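Local coordinates for protein exopolygalacturonase (Yersinia enterocolitica, PDB 2UVE) that probably hydrolyses the pectin backbone polygalacturonan, releasing sugars from chain ends as other exopolygalacturonases of glycoside hydrolase family 28 do, at residues F431-G436 with M458-I463; Y293-N298 with T374-N379; P122-Q127 with A148-K153; V342-F347 with N368-Q373. One frame throughout, in Å; residues are numbered along the deposited sequence.

Contact 1 (F431-G436 with M458-I463). With NI (nickel (II) ion), chain C.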
# COMPACT_ATOMS: atom_id res chain seq x y z
N PHE A 431 6.20 0.28 7.92
CA PHE A 431 6.47 1.37 6.97
C PHE A 431 7.84 1.94 7.31
O PHE A 431 8.04 2.37 8.46
CB PHE A 431 5.37 2.43 7.07
CG PHE A 431 4.01 1.91 6.68
CD1 PHE A 431 3.60 1.91 5.35
CD2 PHE A 431 3.14 1.40 7.65
CE1 PHE A 431 2.33 1.37 4.98
CE2 PHE A 431 1.90 0.92 7.30
CZ PHE A 431 1.49 0.89 5.96
N ARG A 432 8.80 1.85 6.40
CA ARG A 432 10.06 2.53 6.63
C ARG A 432 10.00 3.89 5.89
O ARG A 432 9.14 4.67 6.13
CB ARG A 432 11.28 1.64 6.29
CG ARG A 432 12.60 2.13 6.88
CD ARG A 432 13.74 1.17 6.62
NE ARG A 432 15.04 1.71 6.98
CZ ARG A 432 15.78 2.55 6.25
NH1 ARG A 432 15.37 2.99 5.05
NH2 ARG A 432 16.95 2.95 6.72
N MET A 433 10.88 4.17 4.96
CA MET A 433 10.86 5.45 4.28
C MET A 433 9.74 5.45 3.28
O MET A 433 9.35 4.38 2.79
CB MET A 433 12.20 5.75 3.63
CG MET A 433 13.33 5.92 4.67
SD MET A 433 14.78 6.69 3.99
CE MET A 433 14.25 8.41 3.82
N GLY A 434 9.19 6.65 3.01
CA GLY A 434 8.13 6.79 2.03
C GLY A 434 7.45 8.12 2.27
O GLY A 434 7.67 8.72 3.30
N HIS A 435 6.62 8.59 1.34
CA HIS A 435 6.05 9.95 1.48
C HIS A 435 4.83 9.99 2.42
O HIS A 435 4.38 11.05 2.80
CB HIS A 435 5.70 10.52 0.10
CG HIS A 435 6.89 10.81 -0.73
ND1 HIS A 435 6.83 11.51 -1.92
CD2 HIS A 435 8.20 10.52 -0.53
CE1 HIS A 435 8.05 11.62 -2.43
NE2 HIS A 435 8.89 11.02 -1.61
N GLY A 436 4.32 8.83 2.80
CA GLY A 436 3.18 8.78 3.67
C GLY A 436 2.86 7.34 3.71
O GLY A 436 2.90 6.67 2.69
N MET A 458 5.48 2.48 11.98
CA MET A 458 6.15 3.40 11.04
C MET A 458 7.50 3.93 11.59
O MET A 458 7.59 4.37 12.74
CB MET A 458 5.25 4.61 10.74
CG MET A 458 3.91 4.28 10.03
SD MET A 458 2.66 3.45 11.06
CE MET A 458 1.20 3.67 9.99
N TYR A 459 8.55 3.87 10.79
CA TYR A 459 9.87 4.31 11.22
C TYR A 459 10.55 4.96 10.05
O TYR A 459 10.80 4.27 9.06
CB TYR A 459 10.69 3.12 11.74
CG TYR A 459 12.12 3.46 12.05
CD1 TYR A 459 12.42 4.31 13.10
CD2 TYR A 459 13.16 2.90 11.31
CE1 TYR A 459 13.75 4.65 13.40
CE2 TYR A 459 14.49 3.20 11.63
CZ TYR A 459 14.77 4.08 12.67
OH TYR A 459 16.06 4.42 12.98
N LEU A 460 10.80 6.28 10.18
CA LEU A 460 11.48 7.14 9.17
C LEU A 460 10.59 7.61 8.03
O LEU A 460 11.04 8.35 7.14
CB LEU A 460 12.74 6.49 8.57
CG LEU A 460 13.83 6.04 9.53
CD1 LEU A 460 14.92 5.34 8.73
CD2 LEU A 460 14.38 7.21 10.40
N THR A 461 9.36 7.11 8.03
CA THR A 461 8.33 7.52 7.06
C THR A 461 8.08 9.03 7.17
O THR A 461 8.19 9.62 8.26
CB THR A 461 7.00 6.75 7.33
OG1 THR A 461 7.29 5.46 7.86
CG2 THR A 461 6.21 6.57 6.05
N ASP A 462 7.71 9.67 6.07
CA ASP A 462 7.46 11.11 6.12
C ASP A 462 6.27 11.48 7.02
O ASP A 462 6.35 12.38 7.84
CB ASP A 462 7.22 11.68 4.73
CG ASP A 462 8.50 11.93 3.96
OD1 ASP A 462 9.62 11.57 4.38
OD2 ASP A 462 8.34 12.51 2.90
N ILE A 463 5.16 10.77 6.85
CA ILE A 463 3.87 11.16 7.41
C ILE A 463 3.14 9.85 7.69
O ILE A 463 3.28 8.93 6.91
CB ILE A 463 3.08 12.04 6.35
CG1 ILE A 463 3.79 13.37 6.09
CG2 ILE A 463 1.62 12.31 6.78
CD1 ILE A 463 3.42 14.02 4.79
NI NI C . 10.79 9.83 -2.22
O HOH W 1 10.74 8.89 4.64
O HOH W 2 5.94 13.48 2.22
O HOH W 3 11.95 11.32 -1.09
O HOH W 4 10.88 11.19 -3.98
O HOH W 5 10.65 8.26 -0.46
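F431 O accepts the backbone N-H of Y459 over 2.8 Å to its N, next to the parallel bridge between F431 and M458, and further on D462 N gives a second main-chain bond to G434 O at 2.9 Å. Between these two the regular pairing has ended and a side chain takes over: T461 OG1 donates to R432 O at 2.7 Å, in the plane of that carbonyl. Its chi1 of -30°, away from a staggered value, turns the hydroxyl to this oxygen. One water accepts from G434 N and also faces L460 O and D462 OD1; another links H435 O to D462 OD2.

Apolar contacts lie at the strand end. M458 and F431 run side by side, M458 CG being 3.8 Å from F431 CB, and a bend at chi2 (72°) lays the thioether along the ring. The result is an oblique Met-aromatic contact, with M458 SD 5.2 Å from the F431 centroid.

Two charged or metal-binding side chains follow. L460 CD1 sits over one face of the R432 guanidinium, toward its rim. H435 NE2 binds nickel at 2.3 Å in a Gly-His-Gly sequence characteristic of family 28. The imidazole plane runs almost parallel to that of the D462 carboxylate beside it (2° apart). D376, the carbonyl of G401 and three waters complete the site.

R432 forms salt bridges with D399 and E285. F431 stacks on F398, and M458 and L460 rest on strand 476-490; the contact joins two successive turns of the parallel beta-helix, flanked by strands 397-399 and 476-490.

Contact 2 (Y293-N298 with T374-N379). With NI (nickel (II) ion), chain C; SO4 (sulfate ion), chain I.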
# COMPACT_ATOMS: atom_id res chain seq x y z
N TYR A 293 18.13 3.96 -4.79
CA TYR A 293 17.89 4.44 -6.16
C TYR A 293 17.94 5.95 -6.21
O TYR A 293 17.48 6.65 -5.27
CB TYR A 293 16.57 3.86 -6.77
CG TYR A 293 16.65 2.35 -6.77
CD1 TYR A 293 17.48 1.69 -7.66
CD2 TYR A 293 15.97 1.59 -5.81
CE1 TYR A 293 17.62 0.28 -7.62
CE2 TYR A 293 16.07 0.21 -5.78
CZ TYR A 293 16.93 -0.44 -6.65
OH TYR A 293 17.05 -1.83 -6.59
N VAL A 294 18.56 6.45 -7.28
CA VAL A 294 18.74 7.88 -7.39
C VAL A 294 17.36 8.57 -7.41
O VAL A 294 16.42 8.04 -8.05
CB VAL A 294 19.66 8.21 -8.67
CG1 VAL A 294 18.92 7.88 -10.02
CG2 VAL A 294 20.16 9.67 -8.59
N ALA A 295 17.23 9.66 -6.65
CA ALA A 295 16.05 10.56 -6.65
C ALA A 295 16.17 11.56 -7.81
O ALA A 295 16.96 12.49 -7.77
CB ALA A 295 15.88 11.31 -5.30
N SER A 296 15.40 11.35 -8.88
CA SER A 296 15.59 12.22 -10.03
C SER A 296 14.45 13.23 -10.25
O SER A 296 13.52 13.37 -9.42
CB SER A 296 15.87 11.35 -11.26
OG SER A 296 16.23 12.14 -12.40
N LYS A 297 14.54 13.97 -11.35
CA LYS A 297 13.46 14.87 -11.80
C LYS A 297 13.47 14.90 -13.32
O LYS A 297 14.36 14.32 -13.93
CB LYS A 297 13.53 16.27 -11.18
CG LYS A 297 14.89 16.92 -11.26
CD LYS A 297 14.78 18.35 -10.76
CE LYS A 297 16.14 18.95 -10.57
NZ LYS A 297 16.05 20.31 -9.97
N ASN A 298 12.47 15.53 -13.93
CA ASN A 298 12.37 15.49 -15.39
C ASN A 298 13.60 16.00 -16.12
O ASN A 298 13.97 15.46 -17.13
CB ASN A 298 11.04 16.09 -15.91
CG ASN A 298 10.98 17.61 -15.84
OD1 ASN A 298 11.84 18.29 -16.36
ND2 ASN A 298 9.93 18.13 -15.26
N THR A 374 12.24 0.48 -3.00
CA THR A 374 12.21 1.40 -4.15
C THR A 374 12.61 2.82 -3.84
O THR A 374 12.58 3.66 -4.71
CB THR A 374 10.86 1.39 -4.90
OG1 THR A 374 9.83 2.04 -4.13
CG2 THR A 374 10.44 -0.03 -5.22
N TYR A 375 13.07 3.08 -2.64
CA TYR A 375 13.70 4.38 -2.28
C TYR A 375 14.97 4.64 -3.13
O TYR A 375 15.81 3.75 -3.25
CB TYR A 375 14.07 4.40 -0.79
CG TYR A 375 14.53 5.73 -0.32
CD1 TYR A 375 13.61 6.75 -0.02
CD2 TYR A 375 15.89 6.00 -0.21
CE1 TYR A 375 14.06 8.01 0.38
CE2 TYR A 375 16.34 7.24 0.19
CZ TYR A 375 15.44 8.24 0.48
OH TYR A 375 15.95 9.46 0.86
N ASP A 376 15.12 5.82 -3.75
CA ASP A 376 14.11 6.90 -3.78
C ASP A 376 13.71 7.13 -5.26
O ASP A 376 13.88 8.21 -5.77
CB ASP A 376 14.70 8.18 -3.14
CG ASP A 376 13.64 9.17 -2.77
OD1 ASP A 376 13.94 10.31 -2.35
OD2 ASP A 376 12.47 8.81 -2.89
N ALA A 377 13.28 6.09 -5.96
CA ALA A 377 12.75 6.21 -7.35
C ALA A 377 11.54 7.18 -7.42
O ALA A 377 10.49 6.98 -6.75
CB ALA A 377 12.32 4.82 -7.87
N ASN A 378 11.71 8.23 -8.23
CA ASN A 378 10.73 9.27 -8.40
C ASN A 378 9.41 8.69 -8.90
O ASN A 378 9.36 8.02 -9.93
CB ASN A 378 11.24 10.37 -9.33
CG ASN A 378 10.47 11.69 -9.16
OD1 ASN A 378 9.75 11.91 -8.17
ND2 ASN A 378 10.66 12.58 -10.08
N ASN A 379 8.36 8.94 -8.11
CA ASN A 379 6.99 8.38 -8.21
C ASN A 379 6.86 6.87 -7.96
O ASN A 379 5.84 6.25 -8.30
CB ASN A 379 6.31 8.84 -9.52
CG ASN A 379 6.52 10.35 -9.77
OD1 ASN A 379 7.33 10.74 -10.62
ND2 ASN A 379 5.91 11.18 -8.93
NI NI C . 10.79 9.83 -2.22
S SO4 I . 7.20 14.86 -8.14
O1 SO4 I . 8.30 14.71 -7.17
O2 SO4 I . 6.38 16.01 -7.76
O3 SO4 I . 7.74 14.99 -9.51
O4 SO4 I . 6.32 13.69 -8.10
O HOH W 6 14.26 8.78 -9.36
O HOH W 3 11.95 11.32 -1.09
O HOH W 4 10.88 11.19 -3.98
O HOH W 5 10.65 8.26 -0.46
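The Y293 ring presents its CD2 edge to the T374-N379 loop, with T374 C near the ring plane and 4.1 Å from that atom. On the other segment, D376 CB sits over the centre of one face of the Y375 ring, the two residues being joined by a cis peptide. The D376 carboxylate divides its oxygens. OD2 is a nickel ligand, with a metal bond of 2.1 Å. OD1 accepts from a nickel-bound water and has A295 CB beside it at 3.7 Å. With CG swung opposite the D376 backbone N (chi1 -164°), the carboxylate reaches the metal. The N378 amide brings ND2 to 3.0 Å from S296 O, yet the angle is poor for a hydrogen bond; ND2 bonds to Y326 OH instead.

Two main-chain bonds, meeting at Y293, join the segments. Y293 N donates to a lone pair of Y375 O at 2.8 Å, and D376 N returns a bond to Y293 O at 2.9 Å, tilted 29° from the carbonyl plane. A water extends the link, donating to V294 O and accepting from S296 N and N378 N. N379 ND2 holds a sulfate, probably from the crystallisation liquor, through its O4 at 2.7 Å.

H435 and the carbonyl of G401 share the metal with D376, so this loop supplies one of the three protein ligands of the nickel. The contact joins the end of strand 289-293 to the loop leaving strand 365-373 of the parallel beta-helix. Y293 leans on R350 of strand 348-350, S296 OG bonds to D304, and N298 touches helix 322-328.

Contact 3 (P122-Q127 with A148-K153)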
# COMPACT_ATOMS: atom_id res chain seq x y z
N PRO A 122 -3.61 -31.50 -0.04
CA PRO A 122 -4.45 -30.97 -1.13
C PRO A 122 -5.93 -31.37 -1.06
O PRO A 122 -6.26 -32.47 -0.58
CB PRO A 122 -3.78 -31.50 -2.40
CG PRO A 122 -2.43 -31.97 -1.97
CD PRO A 122 -2.56 -32.39 -0.54
N GLU A 123 -6.80 -30.45 -1.47
CA GLU A 123 -8.28 -30.59 -1.47
C GLU A 123 -8.89 -31.12 -0.16
O GLU A 123 -9.69 -32.06 -0.18
CB GLU A 123 -8.73 -31.46 -2.64
CG GLU A 123 -8.31 -30.94 -3.97
CD GLU A 123 -8.88 -31.74 -5.11
OE1 GLU A 123 -8.32 -32.83 -5.43
OE2 GLU A 123 -9.87 -31.27 -5.70
N THR A 124 -8.53 -30.49 0.96
CA THR A 124 -8.88 -30.97 2.28
C THR A 124 -9.49 -29.82 3.06
O THR A 124 -8.94 -28.73 3.07
CB THR A 124 -7.60 -31.53 3.02
OG1 THR A 124 -6.98 -32.54 2.22
CG2 THR A 124 -7.93 -32.11 4.42
N SER A 125 -10.64 -30.06 3.69
CA SER A 125 -11.25 -29.07 4.55
C SER A 125 -10.59 -29.10 5.93
O SER A 125 -10.18 -30.17 6.40
CB SER A 125 -12.76 -29.30 4.70
OG SER A 125 -13.46 -29.06 3.50
N TYR A 126 -10.47 -27.92 6.54
CA TYR A 126 -9.93 -27.75 7.88
C TYR A 126 -10.84 -26.76 8.50
O TYR A 126 -11.31 -25.87 7.82
CB TYR A 126 -8.50 -27.19 7.84
CG TYR A 126 -7.54 -28.14 7.17
CD1 TYR A 126 -6.95 -29.19 7.91
CD2 TYR A 126 -7.27 -28.04 5.81
CE1 TYR A 126 -6.11 -30.10 7.28
CE2 TYR A 126 -6.43 -28.90 5.19
CZ TYR A 126 -5.85 -29.95 5.94
OH TYR A 126 -5.00 -30.84 5.33
N GLN A 127 -11.14 -26.95 9.78
CA GLN A 127 -11.92 -26.00 10.58
C GLN A 127 -10.91 -25.20 11.42
O GLN A 127 -9.85 -25.72 11.74
CB GLN A 127 -12.98 -26.75 11.41
CG GLN A 127 -13.90 -25.88 12.26
CD GLN A 127 -13.43 -25.75 13.73
OE1 GLN A 127 -14.23 -25.42 14.61
NE2 GLN A 127 -12.15 -26.03 14.00
N ALA A 148 -12.30 -24.02 5.80
CA ALA A 148 -11.60 -23.59 4.61
C ALA A 148 -10.92 -24.79 3.98
O ALA A 148 -10.49 -25.70 4.67
CB ALA A 148 -10.57 -22.51 4.96
N LYS A 149 -10.79 -24.76 2.66
CA LYS A 149 -10.32 -25.92 1.91
C LYS A 149 -9.15 -25.55 1.01
O LYS A 149 -9.21 -24.57 0.25
CB LYS A 149 -11.48 -26.52 1.11
CG LYS A 149 -11.16 -27.73 0.25
CD LYS A 149 -12.47 -28.37 -0.21
CE LYS A 149 -12.21 -29.39 -1.30
NZ LYS A 149 -13.29 -30.43 -1.38
N THR A 150 -8.10 -26.33 1.13
CA THR A 150 -6.95 -26.21 0.26
C THR A 150 -7.38 -26.55 -1.16
O THR A 150 -8.37 -27.26 -1.38
CB THR A 150 -5.84 -27.19 0.66
OG1 THR A 150 -6.41 -28.49 0.83
CG2 THR A 150 -5.19 -26.75 1.97
N SER A 151 -6.61 -26.06 -2.11
CA SER A 151 -6.89 -26.29 -3.49
C SER A 151 -6.23 -27.60 -3.92
O SER A 151 -5.44 -28.21 -3.16
CB SER A 151 -6.38 -25.10 -4.33
OG SER A 151 -4.98 -24.98 -4.25
N ALA A 152 -6.55 -28.01 -5.15
CA ALA A 152 -5.86 -29.13 -5.78
C ALA A 152 -4.49 -28.66 -6.18
O ALA A 152 -4.31 -27.48 -6.50
CB ALA A 152 -6.63 -29.61 -7.00
N LYS A 153 -3.53 -29.58 -6.17
CA LYS A 153 -2.19 -29.33 -6.70
C LYS A 153 -2.29 -28.89 -8.15
O LYS A 153 -2.88 -29.60 -8.96
CB LYS A 153 -1.36 -30.62 -6.57
CG LYS A 153 -0.18 -30.69 -7.50
CD LYS A 153 1.08 -30.13 -6.83
CE LYS A 153 2.04 -29.58 -7.84
NZ LYS A 153 3.32 -29.28 -7.14
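T150 OG1 accepts the backbone N-H of T124 at 2.9 Å from its N, replacing a main-chain acceptor just where the regular pairing ends. In return T150 N donates to T124 O over 3.2 Å. Y126 and A148 form an antiparallel hydrogen-bonded pair: Y126 N to A148 O and A148 N to Y126 O both measure 2.9 Å. S125 and K149, the adjacent non-hydrogen-bonded pair, place their side chains on the opposite face of the sheet. At the far end E123 N gives a bond to S151 O at 3.1 Å, arriving from above the carbonyl plane.

Side chains pack along this ladder. The extended K149 chain lies across the other segment, its CE 3.8 Å from E123 O, though the E123 and K149 charges stay apart. E123 CG rests against A152 CA at 3.5 Å. On the face of A148, the Y126 ring brings CE2 within 4.1 Å of T150 CG2.

These are the entry to strand 125-134 and the exit from strand 146-149, which form a hairpin of the fibronectin type III domain; strand 146-149 lies at an edge of its four-stranded antiparallel sheet.

Outside the pair, K121 fixes two of the groups. Its carbonyl oxygen bonds to T150 OG1, which chi1 of 49° places between the backbone N and carbonyl carbon, and its N bonds to Y126 OH. T124 OG1 donates back to P122 O within its own segment. A148 and T150 both touch I53 of strand 53-58, and S151 has a backbone bond to D49.

Contact 4 (V342-F347 with N368-Q373). With SO4 (sulfate ion), chain K; SO4 (sulfate ion), chain P.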
# COMPACT_ATOMS: atom_id res chain seq x y z
N VAL A 342 -7.48 -10.85 -6.45
CA VAL A 342 -6.05 -10.76 -6.70
C VAL A 342 -5.31 -11.12 -5.39
O VAL A 342 -5.60 -10.55 -4.35
CB VAL A 342 -5.63 -9.34 -7.10
CG1 VAL A 342 -4.08 -9.24 -7.31
CG2 VAL A 342 -6.36 -8.89 -8.35
N TYR A 343 -4.38 -12.06 -5.47
CA TYR A 343 -3.50 -12.32 -4.35
C TYR A 343 -2.02 -12.07 -4.73
O TYR A 343 -1.48 -12.68 -5.67
CB TYR A 343 -3.75 -13.72 -3.80
CG TYR A 343 -2.90 -14.12 -2.61
CD1 TYR A 343 -3.12 -13.56 -1.35
CD2 TYR A 343 -1.90 -15.10 -2.74
CE1 TYR A 343 -2.35 -13.92 -0.26
CE2 TYR A 343 -1.14 -15.51 -1.62
CZ TYR A 343 -1.37 -14.89 -0.40
OH TYR A 343 -0.65 -15.24 0.70
N LEU A 344 -1.40 -11.12 -4.02
CA LEU A 344 0.03 -10.81 -4.17
C LEU A 344 0.75 -11.23 -2.87
O LEU A 344 0.36 -10.82 -1.77
CB LEU A 344 0.22 -9.30 -4.43
CG LEU A 344 -0.70 -8.69 -5.52
CD1 LEU A 344 -0.49 -7.20 -5.60
CD2 LEU A 344 -0.47 -9.30 -6.92
N ALA A 345 1.77 -12.07 -2.98
CA ALA A 345 2.44 -12.50 -1.75
C ALA A 345 3.93 -12.78 -1.91
O ALA A 345 4.38 -13.21 -2.96
CB ALA A 345 1.72 -13.70 -1.08
N GLY A 346 4.70 -12.46 -0.86
CA GLY A 346 6.09 -12.86 -0.75
C GLY A 346 7.15 -12.11 -1.51
O GLY A 346 8.25 -11.99 -1.03
N PHE A 347 6.83 -11.56 -2.68
CA PHE A 347 7.87 -11.05 -3.59
C PHE A 347 8.48 -9.72 -3.21
O PHE A 347 7.87 -8.95 -2.48
CB PHE A 347 7.45 -11.12 -5.10
CG PHE A 347 6.24 -10.28 -5.45
CD1 PHE A 347 6.36 -8.91 -5.68
CD2 PHE A 347 4.99 -10.86 -5.58
CE1 PHE A 347 5.24 -8.13 -6.00
CE2 PHE A 347 3.84 -10.09 -5.91
CZ PHE A 347 3.96 -8.72 -6.14
N ASN A 368 0.12 -9.63 0.62
CA ASN A 368 0.56 -10.29 1.87
C ASN A 368 2.08 -10.51 1.85
O ASN A 368 2.58 -11.31 1.06
CB ASN A 368 -0.15 -11.65 2.00
CG ASN A 368 0.46 -12.56 3.09
OD1 ASN A 368 1.22 -12.11 3.96
ND2 ASN A 368 0.17 -13.87 3.00
N GLY A 369 2.81 -9.79 2.70
CA GLY A 369 4.25 -10.01 2.86
C GLY A 369 5.11 -9.58 1.69
O GLY A 369 6.15 -10.22 1.41
N LEU A 370 4.66 -8.56 0.95
CA LEU A 370 5.50 -8.01 -0.10
C LEU A 370 6.61 -7.19 0.52
O LEU A 370 6.46 -6.60 1.59
CB LEU A 370 4.68 -7.13 -1.05
CG LEU A 370 3.47 -7.75 -1.76
CD1 LEU A 370 2.87 -6.70 -2.75
CD2 LEU A 370 3.96 -8.95 -2.51
N ILE A 371 7.75 -7.17 -0.16
CA ILE A 371 8.87 -6.33 0.27
C ILE A 371 9.16 -5.29 -0.81
O ILE A 371 9.57 -5.63 -1.89
CB ILE A 371 10.11 -7.23 0.59
CG1 ILE A 371 9.74 -8.28 1.67
CG2 ILE A 371 11.29 -6.36 0.98
CD1 ILE A 371 10.68 -9.50 1.72
N HIS A 372 8.95 -4.01 -0.48
CA HIS A 372 9.14 -2.91 -1.44
C HIS A 372 10.45 -2.25 -1.10
O HIS A 372 10.58 -1.71 -0.01
CB HIS A 372 7.98 -1.87 -1.32
CG HIS A 372 6.62 -2.51 -1.28
ND1 HIS A 372 5.85 -2.68 -2.41
CD2 HIS A 372 5.89 -3.01 -0.25
CE1 HIS A 372 4.73 -3.31 -2.08
NE2 HIS A 372 4.72 -3.52 -0.77
N GLN A 373 11.40 -2.29 -2.02
CA GLN A 373 12.68 -1.60 -1.85
C GLN A 373 12.86 -0.69 -3.07
O GLN A 373 13.52 -1.05 -4.06
CB GLN A 373 13.84 -2.62 -1.71
CG GLN A 373 13.71 -3.59 -0.54
CD GLN A 373 14.78 -4.71 -0.54
OE1 GLN A 373 15.32 -5.07 -1.58
NE2 GLN A 373 15.06 -5.25 0.63
S SO4 K . 13.56 -6.58 4.14
O1 SO4 K . 14.69 -7.06 4.88
O2 SO4 K . 12.97 -5.42 4.68
O3 SO4 K . 14.00 -6.10 2.88
O4 SO4 K . 12.61 -7.64 4.16
S SO4 P . -0.61 -19.05 0.28
O1 SO4 P . -1.03 -20.11 1.21
O2 SO4 P . 0.52 -18.30 0.87
O3 SO4 P . -0.23 -19.57 -1.07
O4 SO4 P . -1.73 -18.14 0.14
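L370 lays its CD2 methyl over the F347 ring, 3.5 Å from the centroid and only 9° off the normal, a CH-pi contact squarely on the face. The F347 CG lies between its own backbone N and carbonyl carbon (chi1 62°), a turn that brings the ring back beneath the leucine although its CB points away. The other L370 branch, CD1, meets L344 CB at 4.1 Å. Just beyond, I371 N donates to F347 O over 2.9 Å, resuming the pairing of the main chains.

N368 grips the strand before it in three ways. Its N donates almost straight to L344 O at 2.7 Å, its O accepts from G346 N at 3.1 Å, and its ND2 bonds to Y343 OH at 2.8 Å. That amide crosses the tyrosine at an angle, the planes 57° apart, with ND2 at the ring edge. G346 and G369 both have positive phi where the strands break, a conformation that favours glycine.

A345 and N368 form the parallel bridge between strands 342-345 and 365-373, neighbouring rungs in the stacked coils of the right-handed beta-helix that family 28 enzymes share. L344, F347 and L370 all touch I357 of strand 357-360, so they belong to its interior.

On the outside, the Y343 hydroxyl that accepts from N368 donates in turn to O2 of a sulfate, 3.3 Å from OH. Another sulfate is held weakly by Q373 NE2; both ions are probably from the crystallisation liquor. Y343 also touches L46 and A47, and I371 touches P90, residues of the fibronectin type III domain lying against the beta-helix.

In the fold
From the N terminus, contact 3 comes first, pairing the two strands of a hairpin of the fibronectin type III domain; it lies across the chain's centre from contacts 1 and 2. Contact 2 then opens at 293-298 and shuts only at 374-379. Within that long excursion lies contact 4, which joins adjacent coils of the beta-helix; its second segment runs straight into that of contact 2, and Q373 O packs on Y293. Contact 1 follows in series, closing the turn between 431-436 and 458-463 farther along the same solenoid. Contacts 1 and 2 are bound together by nickel and its three shared waters, and by M433 packing on Y375, so distant loops converge on one site.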